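Local atomic coordinates of YkuI protein (Bacillus subtilis, PDB entry 2BAS), a protein that binds the second messenger cyclic di-GMP through an EAL domain and probably belongs to the phosphodiesterases that cleave it. Residues L195-L200 / A229-D234; V144-E149 / A174-G179; F46-Q51 / R250-Y255; F239-A244 / T276-F281. All coordinates share one frame; numbering follows the deposited sequence.

Contact 1 (L195-L200 / A229-D234); sequences LLKIDL and ALLYED
Lys197 and Leu231 run side by side in the same direction from neighbouring parallel strands, and the lysine carbon CE rests 3.5 Å from Leu231 CD2. The leucine thus lies along the apolar part of a side chain whose tip is polar. That chain bends at chi3 (87°), which turns its end across Glu233 at about a right angle; Lys197 NZ and Glu233 OE2 form a long salt bridge of 3.7 Å. The ammonium group has firmer partners beyond the two segments, a salt bridge to Glu146 and a hydrogen bond to Gln253. On the same face Leu195 crosses Leu231 obliquely, its CD2 3.8 Å from Leu231 CB.

On the other face the side chains are apolar but for one hydroxyl. Ile198 lies alongside Tyr232 and sends CD1 to within 3.8 Å of Leu230 CD2, while Leu196 CD1 meets the same leucine methyl. Leu200 approaches the tyrosine at a slant, its CG in the ring plane at the edge and its CD1 3.6 Å from Tyr232 CD2. Tyr232 OH is bound to Asn247 O.

Between the faces the backbones are joined by four nearly straight bonds, including Leu231 N to Leu196 O at 2.8 Å and Ile198 N to Leu231 O at 2.7 Å.

The chemistry is therefore divided: Leu196, Ile198, Leu230 and Tyr232 pack against the helices outside the barrel, whereas Lys197 and Glu233 bring charge to its interior, toward the strand ends where EAL domains hold their substrate.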
# COMPACT_ATOMS: atom_id res chain seq x y z
N LEU A 195 -1.90 9.87 -12.92
CA LEU A 195 -3.03 10.13 -12.04
C LEU A 195 -3.80 8.87 -11.65
O LEU A 195 -4.00 7.97 -12.46
CB LEU A 195 -4.00 11.10 -12.72
CG LEU A 195 -3.89 12.59 -12.42
CD1 LEU A 195 -3.73 13.39 -13.71
CD2 LEU A 195 -5.10 13.07 -11.65
N LEU A 196 -4.26 8.84 -10.40
CA LEU A 196 -5.12 7.78 -9.91
C LEU A 196 -6.44 8.42 -9.51
O LEU A 196 -6.45 9.33 -8.69
CB LEU A 196 -4.48 7.09 -8.70
CG LEU A 196 -3.15 6.37 -8.87
CD1 LEU A 196 -2.71 5.79 -7.53
CD2 LEU A 196 -3.25 5.26 -9.93
N LYS A 197 -7.54 7.97 -10.10
CA LYS A 197 -8.86 8.49 -9.73
C LYS A 197 -9.53 7.57 -8.72
O LYS A 197 -9.75 6.38 -9.00
CB LYS A 197 -9.77 8.66 -10.94
CG LYS A 197 -9.43 9.81 -11.86
CD LYS A 197 -10.61 10.20 -12.77
CE LYS A 197 -11.56 11.22 -12.12
NZ LYS A 197 -12.46 11.93 -13.10
N ILE A 198 -9.84 8.12 -7.56
CA ILE A 198 -10.47 7.38 -6.47
C ILE A 198 -11.90 7.87 -6.28
O ILE A 198 -12.14 9.05 -6.11
CB ILE A 198 -9.62 7.49 -5.18
CG1 ILE A 198 -8.19 6.98 -5.43
CG2 ILE A 198 -10.24 6.72 -4.04
CD1 ILE A 198 -7.17 7.35 -4.35
N ASP A 199 -12.84 6.94 -6.35
CA ASP A 199 -14.27 7.19 -6.15
C ASP A 199 -14.56 7.08 -4.65
O ASP A 199 -14.02 6.20 -3.98
CB ASP A 199 -15.07 6.15 -6.94
CG ASP A 199 -16.54 6.09 -6.53
OD1 ASP A 199 -17.14 7.15 -6.22
OD2 ASP A 199 -17.11 4.97 -6.54
N LEU A 200 -15.42 7.94 -4.13
CA LEU A 200 -15.70 7.93 -2.70
C LEU A 200 -17.15 7.61 -2.34
O LEU A 200 -17.58 7.84 -1.20
CB LEU A 200 -15.24 9.24 -2.04
CG LEU A 200 -13.75 9.57 -2.08
CD1 LEU A 200 -13.51 10.94 -1.46
CD2 LEU A 200 -12.90 8.51 -1.38
N ALA A 229 -0.43 11.45 -8.86
CA ALA A 229 -1.27 12.31 -8.03
C ALA A 229 -2.63 11.63 -7.86
O ALA A 229 -3.09 10.89 -8.74
CB ALA A 229 -1.45 13.68 -8.68
N LEU A 230 -3.27 11.88 -6.72
CA LEU A 230 -4.57 11.32 -6.43
C LEU A 230 -5.66 12.32 -6.75
O LEU A 230 -5.63 13.46 -6.30
CB LEU A 230 -4.67 10.92 -4.95
CG LEU A 230 -3.60 10.00 -4.38
CD1 LEU A 230 -3.76 9.90 -2.88
CD2 LEU A 230 -3.64 8.61 -5.03
N LEU A 231 -6.63 11.86 -7.53
CA LEU A 231 -7.84 12.62 -7.81
C LEU A 231 -9.05 11.94 -7.15
O LEU A 231 -9.42 10.82 -7.52
CB LEU A 231 -8.03 12.74 -9.32
CG LEU A 231 -9.32 13.29 -9.93
CD1 LEU A 231 -9.85 14.49 -9.18
CD2 LEU A 231 -9.08 13.64 -11.39
N TYR A 232 -9.63 12.59 -6.16
CA TYR A 232 -10.82 12.05 -5.52
C TYR A 232 -12.03 12.60 -6.21
O TYR A 232 -12.22 13.81 -6.24
CB TYR A 232 -10.87 12.39 -4.03
CG TYR A 232 -9.83 11.66 -3.22
CD1 TYR A 232 -8.53 12.12 -3.16
CD2 TYR A 232 -10.15 10.51 -2.53
CE1 TYR A 232 -7.58 11.45 -2.41
CE2 TYR A 232 -9.20 9.84 -1.78
CZ TYR A 232 -7.92 10.31 -1.73
OH TYR A 232 -6.96 9.66 -1.01
N GLU A 233 -12.82 11.71 -6.80
CA GLU A 233 -14.07 12.07 -7.49
C GLU A 233 -15.29 11.59 -6.71
O GLU A 233 -15.17 10.89 -5.70
CB GLU A 233 -14.08 11.53 -8.93
CG GLU A 233 -14.15 10.03 -9.08
CD GLU A 233 -14.53 9.58 -10.49
OE1 GLU A 233 -15.68 9.83 -10.93
OE2 GLU A 233 -13.67 8.96 -11.16
N ASP A 234 -16.48 11.95 -7.20
CA ASP A 234 -17.76 11.68 -6.55
C ASP A 234 -17.84 12.20 -5.11
O ASP A 234 -18.39 11.54 -4.23
CB ASP A 234 -18.13 10.19 -6.63
CG ASP A 234 -18.63 9.78 -8.01
OD1 ASP A 234 -19.25 10.61 -8.72
OD2 ASP A 234 -18.42 8.60 -8.38

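Contact 2 (V144-E149 / A174-G179); sequences VLEITE and AVDNIG
Ala174 O is held by two donors of the adjacent strand: the amide of Ile147, whose N lies 2.9 Å from Ala174 O, and the weaker CA-H of Glu146. In the other direction Ala174 N donates to Leu145 O at 3.0 Å. Farther along, the bond from Asp176 N to Ile147 O is weak.

The side chain of Ala174 is a small platform. Its CB is touched by Val144 CG1 at 3.7 Å and by Glu146 CG at 3.8 Å, so the glutamate passes the alanine with its methylene and carries its carboxylate onward into the interior of the barrel.

Asp176 turns its carboxylate obliquely across Thr148, because CG stands opposite the backbone N (chi1 -156°). Thr148 OG1 gives a weak hydrogen bond to Asp176 OD2 at 3.4 Å. The other oxygen, Asp176 OD1, accepts from the backbone N of Asn177, which comes from above the carboxylate plane. Glu149 crosses Val175 at about a right angle, with OE2 3.5 Å from Val175 CG1, while its OE1 is bound to Tyr160.

These strands are the two arms of a beta-alpha-beta crossover through helix 156-167. Its chemistry brings the carboxylates of Glu146 and Asp176 within 4.4 Å of each other (Glu146 OE1 to Asp176 OD2), an acidic pair at the end of the strands where EAL domains generally have their active site.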
# COMPACT_ATOMS: atom_id res chain seq x y z
N VAL A 144 -5.73 14.55 -20.44
CA VAL A 144 -5.72 13.46 -19.47
C VAL A 144 -6.66 12.35 -19.94
O VAL A 144 -7.89 12.49 -19.92
CB VAL A 144 -6.02 13.94 -18.03
CG1 VAL A 144 -5.99 12.77 -17.08
CG2 VAL A 144 -4.99 14.97 -17.59
N LEU A 145 -6.06 11.26 -20.39
CA LEU A 145 -6.78 10.10 -20.85
C LEU A 145 -7.08 9.16 -19.67
O LEU A 145 -6.18 8.51 -19.12
CB LEU A 145 -5.95 9.37 -21.91
CG LEU A 145 -6.59 8.29 -22.76
CD1 LEU A 145 -7.44 8.94 -23.84
CD2 LEU A 145 -5.52 7.43 -23.39
N GLU A 146 -8.35 9.11 -19.28
CA GLU A 146 -8.80 8.23 -18.22
C GLU A 146 -9.12 6.85 -18.79
O GLU A 146 -9.90 6.73 -19.73
CB GLU A 146 -10.02 8.80 -17.51
CG GLU A 146 -9.82 10.15 -16.83
CD GLU A 146 -11.11 10.66 -16.17
OE1 GLU A 146 -11.96 9.83 -15.74
OE2 GLU A 146 -11.28 11.90 -16.08
N ILE A 147 -8.51 5.82 -18.22
CA ILE A 147 -8.74 4.46 -18.65
C ILE A 147 -9.35 3.62 -17.52
O ILE A 147 -9.02 3.81 -16.34
CB ILE A 147 -7.42 3.80 -19.16
CG1 ILE A 147 -6.72 4.70 -20.19
CG2 ILE A 147 -7.69 2.44 -19.79
CD1 ILE A 147 -7.48 4.85 -21.52
N THR A 148 -10.25 2.71 -17.89
CA THR A 148 -10.86 1.79 -16.95
C THR A 148 -10.47 0.38 -17.37
O THR A 148 -10.97 -0.14 -18.38
CB THR A 148 -12.41 1.91 -16.92
OG1 THR A 148 -12.78 3.29 -16.83
CG2 THR A 148 -13.00 1.15 -15.74
N GLU A 149 -9.56 -0.24 -16.62
CA GLU A 149 -9.06 -1.57 -16.95
C GLU A 149 -9.95 -2.67 -16.40
O GLU A 149 -9.72 -3.85 -16.67
CB GLU A 149 -7.64 -1.77 -16.43
CG GLU A 149 -6.71 -0.61 -16.63
CD GLU A 149 -5.54 -0.68 -15.70
OE1 GLU A 149 -5.12 -1.81 -15.35
OE2 GLU A 149 -5.03 0.38 -15.30
N ALA A 174 -4.58 8.80 -16.62
CA ALA A 174 -5.27 8.61 -15.38
C ALA A 174 -5.86 7.21 -15.39
O ALA A 174 -6.43 6.80 -16.39
CB ALA A 174 -6.37 9.63 -15.24
N VAL A 175 -5.70 6.48 -14.29
CA VAL A 175 -6.35 5.19 -14.11
C VAL A 175 -7.59 5.41 -13.22
O VAL A 175 -7.56 6.21 -12.28
CB VAL A 175 -5.40 4.10 -13.55
CG1 VAL A 175 -6.15 2.86 -13.14
CG2 VAL A 175 -4.36 3.72 -14.61
N ASP A 176 -8.63 4.70 -13.49
CA ASP A 176 -9.98 4.88 -12.93
C ASP A 176 -10.32 3.73 -11.96
O ASP A 176 -9.67 2.67 -11.98
CB ASP A 176 -11.01 4.90 -14.06
CG ASP A 176 -12.29 5.64 -13.69
OD1 ASP A 176 -12.45 6.10 -12.50
OD2 ASP A 176 -13.22 5.79 -14.58
N ASN A 177 -11.33 4.00 -11.14
CA ASN A 177 -11.87 3.05 -10.12
C ASN A 177 -10.78 2.39 -9.26
O ASN A 177 -10.73 1.17 -9.09
CB ASN A 177 -12.62 1.89 -10.80
CG ASN A 177 -13.79 2.35 -11.66
OD1 ASN A 177 -14.20 3.51 -11.57
ND2 ASN A 177 -14.36 1.51 -12.50
N ILE A 178 -9.91 3.20 -8.70
CA ILE A 178 -8.84 2.67 -7.84
C ILE A 178 -9.35 2.53 -6.40
O ILE A 178 -10.11 3.38 -5.90
CB ILE A 178 -7.63 3.59 -7.87
CG1 ILE A 178 -7.00 3.70 -9.27
CG2 ILE A 178 -6.50 3.14 -6.94
CD1 ILE A 178 -6.55 2.34 -9.83
N GLY A 179 -8.91 1.44 -5.79
CA GLY A 179 -9.25 1.09 -4.40
C GLY A 179 -10.34 0.01 -4.35
O GLY A 179 -10.30 -0.90 -3.51

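Contact 3 (F46-Q51 / R250-Y255); sequences FSAEEQ and RYFQGY
Phe46 and Phe252 form an antiparallel hydrogen-bonded pair, the first kind of interaction here. Phe46 N reaches Phe252 O at 2.9 Å, and the return bond from Phe252 N to Phe46 O is 3.1 Å. Tyr251 CA adds a CA-H contact to Phe46 O, which is thereby met twice.

The charged interaction joins the loop after strand 38-47 to strand 249-252. Arg250 is extended from CG to NE, its CG opposite the backbone N (chi1 -170°), and so brings its guanidinium edge to the bent side chain of Glu49. Arg250 NE points almost straight at Glu49 OE2, 3.2 Å away. The bond lies in the guanidinium plane but rises 57° out of the carboxylate plane; the two planes are 73° apart, and the salt bridge is formed by NE and OE2. A water donates to Glu49 OE1 at 3.2 Å and is weakly linked to Tyr251 OH. The same OE1 also pairs with Lys366 of the second subunit.

Apolar and ring contacts make the third group. Ala48 CB touches Phe252 CE1 at 3.7 Å, while Phe252 O lies at the edge of the Phe46 ring, in its plane.

In EAL domains one barrel strand runs against the others, and this pairing of 38-47 with 249-252 is where it meets one of its two neighbours. Glu49, divided between Arg250 and a lysine of the second subunit, ties the same corner of the barrel into the dimer.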
# COMPACT_ATOMS: atom_id res chain seq x y z
N PHE A 46 -10.80 20.58 -9.15
CA PHE A 46 -10.21 21.59 -8.28
C PHE A 46 -8.83 21.29 -7.73
O PHE A 46 -8.53 20.17 -7.36
CB PHE A 46 -11.18 21.96 -7.16
CG PHE A 46 -12.42 22.64 -7.65
CD1 PHE A 46 -13.55 21.89 -8.00
CD2 PHE A 46 -12.46 24.02 -7.79
CE1 PHE A 46 -14.70 22.52 -8.46
CE2 PHE A 46 -13.61 24.65 -8.26
CZ PHE A 46 -14.73 23.90 -8.59
N SER A 47 -8.01 22.34 -7.70
CA SER A 47 -6.63 22.31 -7.22
C SER A 47 -6.62 22.31 -5.70
O SER A 47 -7.51 22.90 -5.07
CB SER A 47 -5.92 23.58 -7.70
OG SER A 47 -4.51 23.42 -7.74
N ALA A 48 -5.61 21.67 -5.10
CA ALA A 48 -5.46 21.70 -3.66
C ALA A 48 -4.58 22.86 -3.20
O ALA A 48 -4.86 23.48 -2.17
CB ALA A 48 -4.92 20.39 -3.15
N GLU A 49 -3.53 23.15 -3.97
CA GLU A 49 -2.55 24.20 -3.63
C GLU A 49 -3.19 25.58 -3.66
O GLU A 49 -3.27 26.25 -2.63
CB GLU A 49 -1.33 24.16 -4.55
CG GLU A 49 -0.82 22.78 -4.90
CD GLU A 49 -1.10 22.43 -6.34
OE1 GLU A 49 -0.66 23.20 -7.22
OE2 GLU A 49 -1.76 21.39 -6.60
N GLU A 50 -3.61 26.01 -4.85
CA GLU A 50 -4.54 27.13 -4.99
C GLU A 50 -5.86 26.41 -4.84
O GLU A 50 -5.90 25.18 -4.93
CB GLU A 50 -4.47 27.75 -6.40
CG GLU A 50 -3.13 28.38 -6.79
CD GLU A 50 -2.15 27.40 -7.45
OE1 GLU A 50 -2.56 26.27 -7.79
OE2 GLU A 50 -0.98 27.78 -7.64
N GLN A 51 -6.96 27.12 -4.61
CA GLN A 51 -8.23 26.41 -4.55
C GLN A 51 -8.99 26.73 -5.83
O GLN A 51 -10.08 27.30 -5.77
CB GLN A 51 -9.05 26.75 -3.30
CG GLN A 51 -8.33 27.43 -2.15
CD GLN A 51 -7.10 26.70 -1.66
OE1 GLN A 51 -7.12 25.49 -1.42
NE2 GLN A 51 -6.02 27.45 -1.49
N ARG A 250 -4.81 15.50 -4.25
CA ARG A 250 -4.30 16.69 -4.91
C ARG A 250 -5.36 17.42 -5.74
O ARG A 250 -5.29 18.64 -5.91
CB ARG A 250 -3.08 16.37 -5.77
CG ARG A 250 -2.38 17.61 -6.26
CD ARG A 250 -1.12 17.31 -7.01
NE ARG A 250 -0.38 18.54 -7.26
CZ ARG A 250 0.86 18.60 -7.74
NH1 ARG A 250 1.51 17.48 -8.04
NH2 ARG A 250 1.44 19.77 -7.92
N TYR A 251 -6.32 16.67 -6.28
CA TYR A 251 -7.42 17.24 -7.06
C TYR A 251 -8.75 16.68 -6.58
O TYR A 251 -8.79 15.55 -6.08
CB TYR A 251 -7.23 16.96 -8.55
CG TYR A 251 -5.93 17.46 -9.12
CD1 TYR A 251 -4.88 16.58 -9.42
CD2 TYR A 251 -5.73 18.82 -9.36
CE1 TYR A 251 -3.68 17.05 -9.96
CE2 TYR A 251 -4.54 19.30 -9.90
CZ TYR A 251 -3.53 18.42 -10.20
OH TYR A 251 -2.35 18.91 -10.73
N PHE A 252 -9.82 17.45 -6.74
CA PHE A 252 -11.13 17.09 -6.22
C PHE A 252 -12.26 17.37 -7.22
O PHE A 252 -12.23 18.37 -7.94
CB PHE A 252 -11.42 17.87 -4.94
CG PHE A 252 -10.29 17.89 -3.95
CD1 PHE A 252 -9.38 18.96 -3.94
CD2 PHE A 252 -10.14 16.88 -3.01
CE1 PHE A 252 -8.34 19.00 -3.01
CE2 PHE A 252 -9.09 16.91 -2.07
CZ PHE A 252 -8.19 17.96 -2.07
N GLN A 253 -13.27 16.51 -7.22
CA GLN A 253 -14.40 16.62 -8.14
C GLN A 253 -15.67 16.02 -7.54
O GLN A 253 -15.62 14.96 -6.92
CB GLN A 253 -14.05 15.86 -9.42
CG GLN A 253 -15.08 15.93 -10.54
CD GLN A 253 -14.69 15.04 -11.71
OE1 GLN A 253 -13.61 14.47 -11.73
NE2 GLN A 253 -15.59 14.92 -12.68
N GLY A 254 -16.80 16.70 -7.74
CA GLY A 254 -18.11 16.21 -7.30
C GLY A 254 -19.22 17.24 -7.14
O GLY A 254 -18.99 18.46 -7.22
N TYR A 255 -20.44 16.74 -6.91
CA TYR A 255 -21.61 17.60 -6.65
C TYR A 255 -21.35 18.60 -5.54
O TYR A 255 -21.73 19.77 -5.65
CB TYR A 255 -22.85 16.77 -6.30
CG TYR A 255 -23.36 15.90 -7.43
CD1 TYR A 255 -23.87 16.47 -8.60
CD2 TYR A 255 -23.34 14.51 -7.33
CE1 TYR A 255 -24.33 15.67 -9.66
CE2 TYR A 255 -23.81 13.70 -8.38
CZ TYR A 255 -24.30 14.29 -9.54
OH TYR A 255 -24.76 13.49 -10.57
O HOH W 1 -2.21 22.21 -9.82

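Contact 4 (F239-A244 / T276-F281); sequences FQLQYA and TEFHQF
Phe281 lays its ring against Gln242 and Leu241, and its course can be followed outward from the helix. CB points toward helix 239-244, and with CG opposite the carbonyl carbon (chi1 -60°) the ring is directed at that helix. On one side of the ring CD2 meets the amide oxygen of Gln242, 3.8 Å from Gln242 OE1, the amide and ring planes being 59° apart. The next atom, CE2, is 3.6 Å from Gln242 CB. At the tip, CZ lies 3.6 Å from Gln242 CA and close to the backbone N of the same residue. On the other side CE1 meets Leu241 CG at 4.2 Å, the two side chains crossing at about a right angle.

The ring is used on both faces. Gln242 CA stands over one, 4.0 Å from the centroid of the Phe281 ring and 25° off its normal, a CH-pi contact. The carbonyl oxygen of Glu277, from the ring's own helix, lies over the centre of the opposite face. Leu241 spreads its methyls to two further neighbours: CD1 reaches the edge of the Phe278 ring, 4.3 Å from Phe278 CE1, and CD2 lies 3.9 Å from Glu277 OE2. The other carboxylate oxygen of Glu277 is bound to Tyr256.

The helix axes come within 10.7 Å, steeply crossed. Leu241 also rests on Phe252 of strand 249-252, and Phe278 stacks on Trp245, so the long helix 271-311, which runs on toward the C-terminal domain, is packed by its first turns against the outer layer of the barrel.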
# COMPACT_ATOMS: atom_id res chain seq x y z
N PHE A 239 -17.80 15.10 4.77
CA PHE A 239 -16.84 14.09 5.24
C PHE A 239 -16.00 13.47 4.12
O PHE A 239 -14.90 12.94 4.38
CB PHE A 239 -17.54 13.00 6.08
CG PHE A 239 -18.44 12.10 5.28
CD1 PHE A 239 -17.93 10.95 4.66
CD2 PHE A 239 -19.80 12.38 5.15
CE1 PHE A 239 -18.76 10.11 3.92
CE2 PHE A 239 -20.64 11.54 4.42
CZ PHE A 239 -20.11 10.41 3.80
N GLN A 240 -16.50 13.53 2.89
CA GLN A 240 -15.79 13.00 1.72
C GLN A 240 -14.67 13.94 1.26
O GLN A 240 -13.58 13.49 0.90
CB GLN A 240 -16.76 12.69 0.58
CG GLN A 240 -17.61 11.46 0.83
CD GLN A 240 -18.82 11.34 -0.09
OE1 GLN A 240 -19.21 10.24 -0.47
NE2 GLN A 240 -19.41 12.47 -0.45
N LEU A 241 -14.95 15.24 1.30
CA LEU A 241 -13.95 16.26 1.00
C LEU A 241 -12.88 16.24 2.09
O LEU A 241 -11.68 16.26 1.80
CB LEU A 241 -14.59 17.65 0.92
CG LEU A 241 -13.67 18.82 0.56
CD1 LEU A 241 -13.00 18.61 -0.80
CD2 LEU A 241 -14.42 20.13 0.61
N GLN A 242 -13.34 16.19 3.34
CA GLN A 242 -12.48 15.99 4.51
C GLN A 242 -11.57 14.80 4.25
O GLN A 242 -10.35 14.92 4.34
CB GLN A 242 -13.35 15.78 5.76
CG GLN A 242 -12.82 14.78 6.81
CD GLN A 242 -11.73 15.35 7.71
OE1 GLN A 242 -12.00 16.18 8.59
NE2 GLN A 242 -10.50 14.90 7.50
N TYR A 243 -12.16 13.66 3.91
CA TYR A 243 -11.37 12.45 3.71
C TYR A 243 -10.28 12.63 2.65
O TYR A 243 -9.12 12.28 2.90
CB TYR A 243 -12.26 11.26 3.38
CG TYR A 243 -11.46 10.00 3.23
CD1 TYR A 243 -11.20 9.19 4.33
CD2 TYR A 243 -10.93 9.63 1.99
CE1 TYR A 243 -10.43 8.03 4.20
CE2 TYR A 243 -10.16 8.48 1.84
CZ TYR A 243 -9.92 7.68 2.95
OH TYR A 243 -9.17 6.54 2.82
N ALA A 244 -10.66 13.16 1.49
CA ALA A 244 -9.73 13.34 0.37
C ALA A 244 -8.53 14.19 0.77
O ALA A 244 -7.37 13.85 0.52
CB ALA A 244 -10.45 13.99 -0.80
N THR A 276 -11.33 28.51 3.37
CA THR A 276 -11.74 28.45 4.77
C THR A 276 -12.08 27.03 5.19
O THR A 276 -11.77 26.62 6.31
CB THR A 276 -12.95 29.38 5.10
OG1 THR A 276 -14.17 28.78 4.65
CG2 THR A 276 -12.78 30.78 4.49
N GLU A 277 -12.72 26.28 4.31
CA GLU A 277 -13.11 24.91 4.62
C GLU A 277 -11.89 24.03 4.91
O GLU A 277 -11.96 23.10 5.72
CB GLU A 277 -14.00 24.33 3.52
CG GLU A 277 -14.80 23.10 3.94
CD GLU A 277 -16.17 23.01 3.26
OE1 GLU A 277 -17.14 22.66 3.96
OE2 GLU A 277 -16.28 23.30 2.05
N PHE A 278 -10.76 24.35 4.26
CA PHE A 278 -9.51 23.64 4.53
C PHE A 278 -8.90 24.04 5.87
O PHE A 278 -8.29 23.20 6.55
CB PHE A 278 -8.49 23.80 3.39
CG PHE A 278 -8.87 23.10 2.11
CD1 PHE A 278 -9.83 22.08 2.09
CD2 PHE A 278 -8.24 23.44 0.91
CE1 PHE A 278 -10.18 21.43 0.90
CE2 PHE A 278 -8.58 22.79 -0.29
CZ PHE A 278 -9.55 21.79 -0.29
N HIS A 279 -9.06 25.30 6.26
CA HIS A 279 -8.55 25.78 7.55
C HIS A 279 -9.17 25.05 8.73
O HIS A 279 -8.52 24.84 9.75
CB HIS A 279 -8.75 27.29 7.71
CG HIS A 279 -7.70 28.12 7.05
ND1 HIS A 279 -7.95 28.92 5.95
CD2 HIS A 279 -6.38 28.29 7.35
CE1 HIS A 279 -6.84 29.54 5.59
NE2 HIS A 279 -5.87 29.17 6.42
N GLN A 280 -10.44 24.68 8.59
CA GLN A 280 -11.11 23.86 9.58
C GLN A 280 -10.40 22.51 9.65
O GLN A 280 -10.05 22.06 10.74
CB GLN A 280 -12.59 23.68 9.26
CG GLN A 280 -13.39 24.99 9.19
CD GLN A 280 -14.78 24.81 8.58
OE1 GLN A 280 -15.62 24.09 9.13
NE2 GLN A 280 -15.03 25.47 7.46
N PHE A 281 -10.17 21.90 8.48
CA PHE A 281 -9.45 20.63 8.37
C PHE A 281 -8.06 20.67 9.01
O PHE A 281 -7.67 19.73 9.71
CB PHE A 281 -9.30 20.18 6.91
CG PHE A 281 -10.61 19.97 6.18
CD1 PHE A 281 -10.69 20.24 4.82
CD2 PHE A 281 -11.74 19.50 6.83
CE1 PHE A 281 -11.88 20.05 4.12
CE2 PHE A 281 -12.94 19.31 6.13
CZ PHE A 281 -13.00 19.59 4.78

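Contacts 1, 2 and 3 lie along one curved sheet. Contacts 1 and 2, with centres 9 Å apart, meet where strands 172-178 and 195-199 pair and Lys197 N lies 2.8 Å from Val175 O. Contact 1 meets contact 3, about 10 Å away between centres, through Leu230 O and Arg250 N at 3.0 Å. The polar end of Lys197 lies where contacts 1, 2 and 3 converge, at the strand ends that form the substrate pocket in EAL domains. Contact 4 lies outside this barrel, its centre about 11 Å from that of contact 3, and meets it where Phe252 touches Leu241, Ala244 and Phe278.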